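PDB 2R91: 2-Keto-3-deoxy-(6-phospho-)gluconate aldolase from Thermoproteus tenax, which belongs to the aldolases of the dihydrodipicolinate synthetase family, whose subunits are built on a TIM barrel. Local coordinates for residues A5-T10 with S197-P202; A234-Y239 with K270-A275; Y239-Y244 with Y263-E268. All coordinates share one frame; numbering follows the deposited sequence.

How the contacts relate
Contact 1 lies at the C-terminal end of the barrel strands, where the end of strand 2-6 meets the loop after strand 192-193. Contacts 2 and 3 lie farther out, among the helices that follow the barrel. Their centres are about 7 Å apart, and about 16 and 14 Å from the centre of contact 1. Both use helix 267-276 and share Tyr-239. Along the chain contact 1 closes first, and contact 3 is nested inside the loop closed by contact 2. Helix 239-251 ties the groups together: Tyr-239 OH pairs with Tyr-200 OH, and Tyr-244 OH with Thr-9 O. The helix is thus tied to loops at the C-terminal ends of the first and last strands.

Contact 1: A5-T10 with S197-P202; sequences APVITT and SANYLP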
# COMPACT_ATOMS: atom_id res chain seq x y z
N ALA A 5 25.40 -5.49 14.83
CA ALA A 5 24.45 -6.58 15.03
C ALA A 5 23.23 -6.13 15.85
O ALA A 5 23.38 -5.73 17.00
CB ALA A 5 25.13 -7.73 15.72
N PRO A 6 22.01 -6.23 15.26
CA PRO A 6 20.79 -6.02 16.03
C PRO A 6 20.58 -7.36 16.73
O PRO A 6 19.95 -8.29 16.19
CB PRO A 6 19.72 -5.71 14.95
CG PRO A 6 20.20 -6.57 13.73
CD PRO A 6 21.74 -6.63 13.85
N VAL A 7 21.18 -7.47 17.91
CA VAL A 7 21.34 -8.74 18.59
C VAL A 7 20.03 -9.31 19.09
O VAL A 7 19.13 -8.55 19.51
CB VAL A 7 22.40 -8.60 19.72
CG1 VAL A 7 21.84 -7.72 20.88
CG2 VAL A 7 22.88 -9.97 20.19
N ILE A 8 19.89 -10.64 19.01
CA ILE A 8 18.74 -11.30 19.59
C ILE A 8 18.74 -11.17 21.12
O ILE A 8 19.78 -11.14 21.75
CB ILE A 8 18.67 -12.81 19.21
CG1 ILE A 8 20.01 -13.50 19.51
CG2 ILE A 8 18.27 -13.00 17.71
CD1 ILE A 8 20.01 -15.03 19.37
N THR A 9 17.54 -11.17 21.70
CA THR A 9 17.36 -11.20 23.12
C THR A 9 17.09 -12.67 23.51
O THR A 9 16.10 -13.26 23.10
CB THR A 9 16.18 -10.30 23.50
OG1 THR A 9 16.45 -8.95 23.09
CG2 THR A 9 15.91 -10.37 24.99
N THR A 10 17.99 -13.25 24.29
CA THR A 10 18.02 -14.69 24.53
C THR A 10 17.22 -15.06 25.79
O THR A 10 17.77 -14.98 26.90
CB THR A 10 19.47 -15.20 24.71
OG1 THR A 10 20.11 -14.41 25.72
CG2 THR A 10 20.33 -15.06 23.40
N SER A 197 21.27 -10.83 10.10
CA SER A 197 22.18 -11.96 9.86
C SER A 197 23.56 -11.83 10.54
O SER A 197 24.32 -12.80 10.58
CB SER A 197 22.41 -12.18 8.34
OG SER A 197 22.93 -11.01 7.75
N ALA A 198 23.90 -10.66 11.06
CA ALA A 198 25.11 -10.58 11.90
C ALA A 198 24.99 -11.47 13.14
O ALA A 198 26.00 -11.80 13.76
CB ALA A 198 25.45 -9.14 12.28
N ASN A 199 23.77 -11.86 13.50
CA ASN A 199 23.61 -12.84 14.57
C ASN A 199 24.14 -14.22 14.22
O ASN A 199 24.77 -14.87 15.04
CB ASN A 199 22.15 -12.99 15.00
CG ASN A 199 21.68 -11.81 15.80
OD1 ASN A 199 22.02 -11.70 16.98
ND2 ASN A 199 20.96 -10.90 15.16
N TYR A 200 23.80 -14.70 13.01
CA TYR A 200 24.08 -16.10 12.68
C TYR A 200 25.23 -16.30 11.70
O TYR A 200 25.83 -17.36 11.70
CB TYR A 200 22.82 -16.83 12.20
CG TYR A 200 21.99 -16.12 11.13
CD1 TYR A 200 22.25 -16.31 9.77
CD2 TYR A 200 20.89 -15.33 11.48
CE1 TYR A 200 21.45 -15.68 8.78
CE2 TYR A 200 20.10 -14.70 10.52
CZ TYR A 200 20.38 -14.90 9.17
OH TYR A 200 19.59 -14.27 8.22
N LEU A 201 25.52 -15.30 10.87
CA LEU A 201 26.62 -15.39 9.90
C LEU A 201 27.45 -14.12 9.81
O LEU A 201 27.64 -13.56 8.72
CB LEU A 201 26.10 -15.79 8.49
CG LEU A 201 25.79 -17.28 8.38
CD1 LEU A 201 24.90 -17.59 7.14
CD2 LEU A 201 27.11 -18.08 8.34
N PRO A 202 27.99 -13.66 10.97
CA PRO A 202 28.82 -12.46 10.95
C PRO A 202 30.01 -12.64 10.00
O PRO A 202 30.44 -11.67 9.38
CB PRO A 202 29.32 -12.35 12.42
CG PRO A 202 29.17 -13.74 13.00
CD PRO A 202 27.87 -14.23 12.33
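The carboxamide of Asn-199 and the ring of Tyr-200 are the flat groups here. Pro-6 O lies in the amide plane of Asn-199, beyond ND2, while Ile-8 N sits above the carbonyl plane at OD1. The Tyr-200 ring takes Ser-197 CA over one face, near the rim, and Leu-201 CD1 at its edge. This is the closing seam of a TIM barrel, where strand 2-6 meets the loop that follows the last strand. Asn-199 works as a two-ended clamp on the backbone. Its ND2 gives Pro-6 O a nearly straight hydrogen bond of 3.0 Å, at 168°. Its OD1 accepts the N-H of Ile-8 at 3.1 Å. The two bonds span Val-7, the last residue of the inverse gamma turn centred on Pro-6. CG of Asn-199 stands anti to the carbonyl carbon (chi1 -74°), which carries the amide across to the strand end. The amide is gripped further by Ser-196 O at ND2 and His-24 NE2 at OD1, so this buried group is well satisfied. Carbon packs around OD1, with Val-7 CG2 and Ile-8 CG1 each 3.7 Å away. Beside the clamp, the methyl of Ala-198 comes in at the side of Ala-5, with Ala-198 CB 3.7 Å from Ala-5 CB.

Contact 2: A234-Y239 with K270-A275; sequences ARHIGY and KAWLRA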
# COMPACT_ATOMS: atom_id res chain seq x y z
N ALA A 234 14.17 -18.98 5.94
CA ALA A 234 13.80 -18.60 7.31
C ALA A 234 12.49 -17.82 7.36
O ALA A 234 11.68 -18.02 8.24
CB ALA A 234 14.94 -17.78 7.95
N ARG A 235 12.28 -16.95 6.40
CA ARG A 235 11.06 -16.15 6.34
C ARG A 235 9.87 -17.05 6.19
O ARG A 235 8.77 -16.74 6.63
CB ARG A 235 11.10 -15.17 5.18
CG ARG A 235 12.07 -14.00 5.32
CD ARG A 235 11.56 -12.90 4.43
NE ARG A 235 12.48 -11.82 4.05
CZ ARG A 235 13.04 -10.93 4.87
NH1 ARG A 235 12.88 -11.00 6.22
NH2 ARG A 235 13.80 -9.98 4.34
N HIS A 236 10.10 -18.19 5.55
CA HIS A 236 9.03 -19.12 5.30
C HIS A 236 8.39 -19.65 6.61
O HIS A 236 7.18 -19.84 6.67
CB HIS A 236 9.50 -20.23 4.31
CG HIS A 236 8.38 -21.05 3.77
ND1 HIS A 236 8.32 -22.43 3.92
CD2 HIS A 236 7.25 -20.69 3.10
CE1 HIS A 236 7.20 -22.88 3.38
NE2 HIS A 236 6.53 -21.85 2.88
N ILE A 237 9.19 -19.84 7.68
CA ILE A 237 8.64 -20.36 8.95
C ILE A 237 8.45 -19.36 10.09
O ILE A 237 8.12 -19.76 11.21
CB ILE A 237 9.47 -21.50 9.55
CG1 ILE A 237 10.94 -21.09 9.60
CG2 ILE A 237 9.21 -22.84 8.85
CD1 ILE A 237 11.76 -22.09 10.26
N GLY A 238 8.69 -18.08 9.83
CA GLY A 238 8.58 -17.08 10.89
C GLY A 238 9.98 -16.57 11.17
O GLY A 238 10.71 -17.13 12.00
N TYR A 239 10.36 -15.50 10.48
CA TYR A 239 11.76 -15.06 10.47
C TYR A 239 12.29 -14.78 11.88
O TYR A 239 13.38 -15.23 12.23
CB TYR A 239 11.95 -13.82 9.60
CG TYR A 239 13.42 -13.52 9.47
CD1 TYR A 239 14.22 -14.36 8.71
CD2 TYR A 239 14.01 -12.45 10.16
CE1 TYR A 239 15.58 -14.15 8.60
CE2 TYR A 239 15.38 -12.22 10.05
CZ TYR A 239 16.16 -13.08 9.26
OH TYR A 239 17.50 -12.89 9.15
N LYS A 270 12.13 -26.40 13.31
CA LYS A 270 13.59 -26.43 13.43
C LYS A 270 14.22 -27.48 12.50
O LYS A 270 15.21 -27.20 11.84
CB LYS A 270 14.00 -26.72 14.87
CG LYS A 270 13.78 -25.56 15.82
CD LYS A 270 14.14 -26.00 17.24
CE LYS A 270 13.86 -24.93 18.26
NZ LYS A 270 14.33 -25.43 19.60
N ALA A 271 13.65 -28.68 12.46
CA ALA A 271 14.21 -29.72 11.58
C ALA A 271 14.12 -29.30 10.11
O ALA A 271 15.07 -29.47 9.34
CB ALA A 271 13.49 -31.08 11.84
N TRP A 272 12.99 -28.74 9.72
CA TRP A 272 12.78 -28.29 8.34
C TRP A 272 13.81 -27.20 7.98
O TRP A 272 14.41 -27.20 6.89
CB TRP A 272 11.34 -27.79 8.13
CG TRP A 272 11.11 -27.30 6.72
CD1 TRP A 272 10.68 -28.06 5.65
CD2 TRP A 272 11.39 -25.99 6.18
NE1 TRP A 272 10.63 -27.29 4.52
CE2 TRP A 272 11.06 -26.02 4.80
CE3 TRP A 272 11.83 -24.78 6.74
CZ2 TRP A 272 11.17 -24.90 3.97
CZ3 TRP A 272 11.97 -23.67 5.93
CH2 TRP A 272 11.64 -23.73 4.54
N LEU A 273 14.03 -26.26 8.88
CA LEU A 273 14.98 -25.19 8.58
C LEU A 273 16.40 -25.70 8.45
O LEU A 273 17.13 -25.25 7.58
CB LEU A 273 14.92 -24.10 9.68
CG LEU A 273 15.75 -22.84 9.44
CD1 LEU A 273 15.28 -22.09 8.18
CD2 LEU A 273 15.70 -21.94 10.74
N ARG A 274 16.80 -26.63 9.32
CA ARG A 274 18.16 -27.17 9.26
C ARG A 274 18.42 -27.79 7.88
O ARG A 274 19.47 -27.58 7.30
CB ARG A 274 18.40 -28.23 10.33
CG ARG A 274 18.40 -27.72 11.78
CD ARG A 274 18.22 -28.92 12.75
NE ARG A 274 17.90 -28.51 14.12
CZ ARG A 274 17.20 -29.23 14.99
NH1 ARG A 274 16.68 -30.41 14.62
NH2 ARG A 274 16.99 -28.76 16.23
N ALA A 275 17.44 -28.52 7.36
CA ALA A 275 17.57 -29.14 6.04
C ALA A 275 17.52 -28.09 4.93
O ALA A 275 18.24 -28.16 3.92
CB ALA A 275 16.46 -30.18 5.83
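Ile-237 forms the middle of this contact, and its branches divide between two partners. From CB, which points toward helix 267-276, CG2 stands anti to the carbonyl carbon. This methyl meets the six-membered ring of Trp-272 obliquely, with CG2 3.9 Å from CE3. The other branch, CG1, takes the crowded position between the backbone N and the carbonyl carbon (chi1 50°). From there the chain runs on extended, and its tip reaches Leu-273: CD1 lies 3.8 Å from CB and 4.0 Å from CD2 of that residue. Ile-237 thus fits between two consecutive side chains of the opposing helix. Leu-273 also extends past it, with CD1 3.9 Å from CA of Ala-234, one helical turn back. On the more exposed flank His-236 turns its ring edge to Trp-272, and its ND1 is 3.6 Å from CH2. The two ring planes are inclined at 49°, so the aromatic pair is oblique. No hydrogen bond crosses the contact. Just after Ile-237 the chain turns at Gly-238, which has a positive phi of 112° and also stands at the N-cap position of helix 239-251. That helix packs under the buried side, where its Leu-246 touches both Ala-234 and Leu-273. The arrangement is apolar helix-to-helix packing in the C-terminal helical region that follows the TIM barrel in this family.

Contact 3: Y239-Y244 with Y263-E268; sequences YAAAVY and YPLDPE
Two alanines of helix 239-251 receive the segment 263-268. The methyl of Ala-241 points toward it and fits against two groups: CB is 3.4 Å from Tyr-263 O and 3.7 Å from Leu-265 CD2. The second branch of Leu-265 goes to the next residue, with CD1 3.8 Å from Ala-242 CA. The isobutyl group therefore rests its two methyls on adjacent residues of the helix. Its CG is anti to the carbonyl carbon (chi1 -67°), which brings both branches to the helix surface. A water bridges the two backbones. It donates to Ala-241 O and accepts from Leu-265 N, each at 2.9 Å, so the polar groups are linked without a direct hydrogen bond.

The next shell holds the segment in place. In the second subunit, Gln-109 NE2 bonds Tyr-263 O, Arg-108 NH2 bonds Pro-264 O, and Lys-112 makes a cation-pi contact with Tyr-263. At the other end Asp-266 is the N-cap of helix 267-276: its side chain caps a backbone N just past the segment, and its own N is held by Glu-269 OE1, an arrangement consistent with a capping box. Leu-265 also touches Ile-237 of helix 217-237 and Lys-270 of helix 267-276, and the segment crosses helix 239-251 just before helix 267-276 begins, with helix 217-237 alongside and the second subunit next to it.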
# COMPACT_ATOMS: atom_id res chain seq x y z
N TYR A 239 10.36 -15.50 10.48
CA TYR A 239 11.76 -15.06 10.47
C TYR A 239 12.29 -14.78 11.88
O TYR A 239 13.38 -15.23 12.23
CB TYR A 239 11.95 -13.82 9.60
CG TYR A 239 13.42 -13.52 9.47
CD1 TYR A 239 14.22 -14.36 8.71
CD2 TYR A 239 14.01 -12.45 10.16
CE1 TYR A 239 15.58 -14.15 8.60
CE2 TYR A 239 15.38 -12.22 10.05
CZ TYR A 239 16.16 -13.08 9.26
OH TYR A 239 17.50 -12.89 9.15
N ALA A 240 11.52 -14.05 12.67
CA ALA A 240 12.02 -13.55 13.99
C ALA A 240 12.38 -14.71 14.92
O ALA A 240 13.45 -14.72 15.55
CB ALA A 240 10.97 -12.61 14.64
N ALA A 241 11.54 -15.74 14.93
CA ALA A 241 11.87 -16.99 15.66
C ALA A 241 13.00 -17.80 15.01
O ALA A 241 13.84 -18.42 15.70
CB ALA A 241 10.63 -17.86 15.84
N ALA A 242 13.04 -17.81 13.68
CA ALA A 242 14.04 -18.59 12.96
C ALA A 242 15.48 -18.08 13.18
O ALA A 242 16.43 -18.87 13.15
CB ALA A 242 13.69 -18.64 11.40
N VAL A 243 15.64 -16.77 13.43
CA VAL A 243 16.97 -16.19 13.63
C VAL A 243 17.73 -16.97 14.71
O VAL A 243 18.94 -17.24 14.56
CB VAL A 243 16.87 -14.66 13.99
CG1 VAL A 243 18.24 -14.10 14.48
CG2 VAL A 243 16.37 -13.83 12.83
N TYR A 244 17.02 -17.36 15.77
CA TYR A 244 17.62 -18.09 16.90
C TYR A 244 18.12 -19.46 16.47
O TYR A 244 19.23 -19.88 16.84
CB TYR A 244 16.57 -18.33 17.98
CG TYR A 244 16.11 -17.10 18.73
CD1 TYR A 244 16.62 -16.82 20.03
CD2 TYR A 244 15.15 -16.24 18.18
CE1 TYR A 244 16.17 -15.68 20.73
CE2 TYR A 244 14.71 -15.10 18.87
CZ TYR A 244 15.22 -14.85 20.17
OH TYR A 244 14.77 -13.72 20.86
N TYR A 263 6.42 -16.78 19.30
CA TYR A 263 6.70 -18.08 19.90
C TYR A 263 7.91 -18.74 19.27
O TYR A 263 8.12 -18.61 18.06
CB TYR A 263 5.49 -19.02 19.76
CG TYR A 263 4.27 -18.45 20.42
CD1 TYR A 263 4.06 -18.59 21.82
CD2 TYR A 263 3.32 -17.75 19.68
CE1 TYR A 263 2.96 -18.04 22.44
CE2 TYR A 263 2.20 -17.20 20.31
CZ TYR A 263 2.04 -17.36 21.69
OH TYR A 263 0.96 -16.82 22.31
N PRO A 264 8.73 -19.43 20.09
CA PRO A 264 9.84 -20.24 19.61
C PRO A 264 9.37 -21.20 18.51
O PRO A 264 8.19 -21.62 18.50
CB PRO A 264 10.25 -21.03 20.86
CG PRO A 264 9.90 -20.12 21.99
CD PRO A 264 8.61 -19.49 21.57
N LEU A 265 10.28 -21.52 17.59
CA LEU A 265 10.03 -22.55 16.58
C LEU A 265 9.83 -23.87 17.29
O LEU A 265 10.49 -24.15 18.30
CB LEU A 265 11.23 -22.73 15.65
CG LEU A 265 11.62 -21.59 14.70
CD1 LEU A 265 12.68 -22.08 13.70
CD2 LEU A 265 10.38 -21.02 13.97
N ASP A 266 8.93 -24.67 16.74
CA ASP A 266 8.70 -25.99 17.28
C ASP A 266 9.71 -26.99 16.69
O ASP A 266 10.50 -26.63 15.82
CB ASP A 266 7.21 -26.42 17.17
CG ASP A 266 6.71 -26.65 15.74
OD1 ASP A 266 7.50 -27.03 14.86
OD2 ASP A 266 5.49 -26.46 15.51
N PRO A 267 9.73 -28.22 17.21
CA PRO A 267 10.74 -29.16 16.72
C PRO A 267 10.67 -29.43 15.23
O PRO A 267 11.71 -29.55 14.58
CB PRO A 267 10.42 -30.43 17.50
CG PRO A 267 9.80 -29.90 18.78
CD PRO A 267 8.91 -28.80 18.27
N GLU A 268 9.46 -29.50 14.70
CA GLU A 268 9.28 -29.81 13.28
C GLU A 268 9.79 -28.65 12.41
O GLU A 268 10.39 -28.87 11.37
CB GLU A 268 7.81 -30.10 12.96
CG GLU A 268 7.20 -31.39 13.61
CD GLU A 268 6.89 -31.31 15.13
OE1 GLU A 268 6.69 -30.19 15.71
OE2 GLU A 268 6.84 -32.41 15.76
O HOH W 1 12.83 -20.08 17.80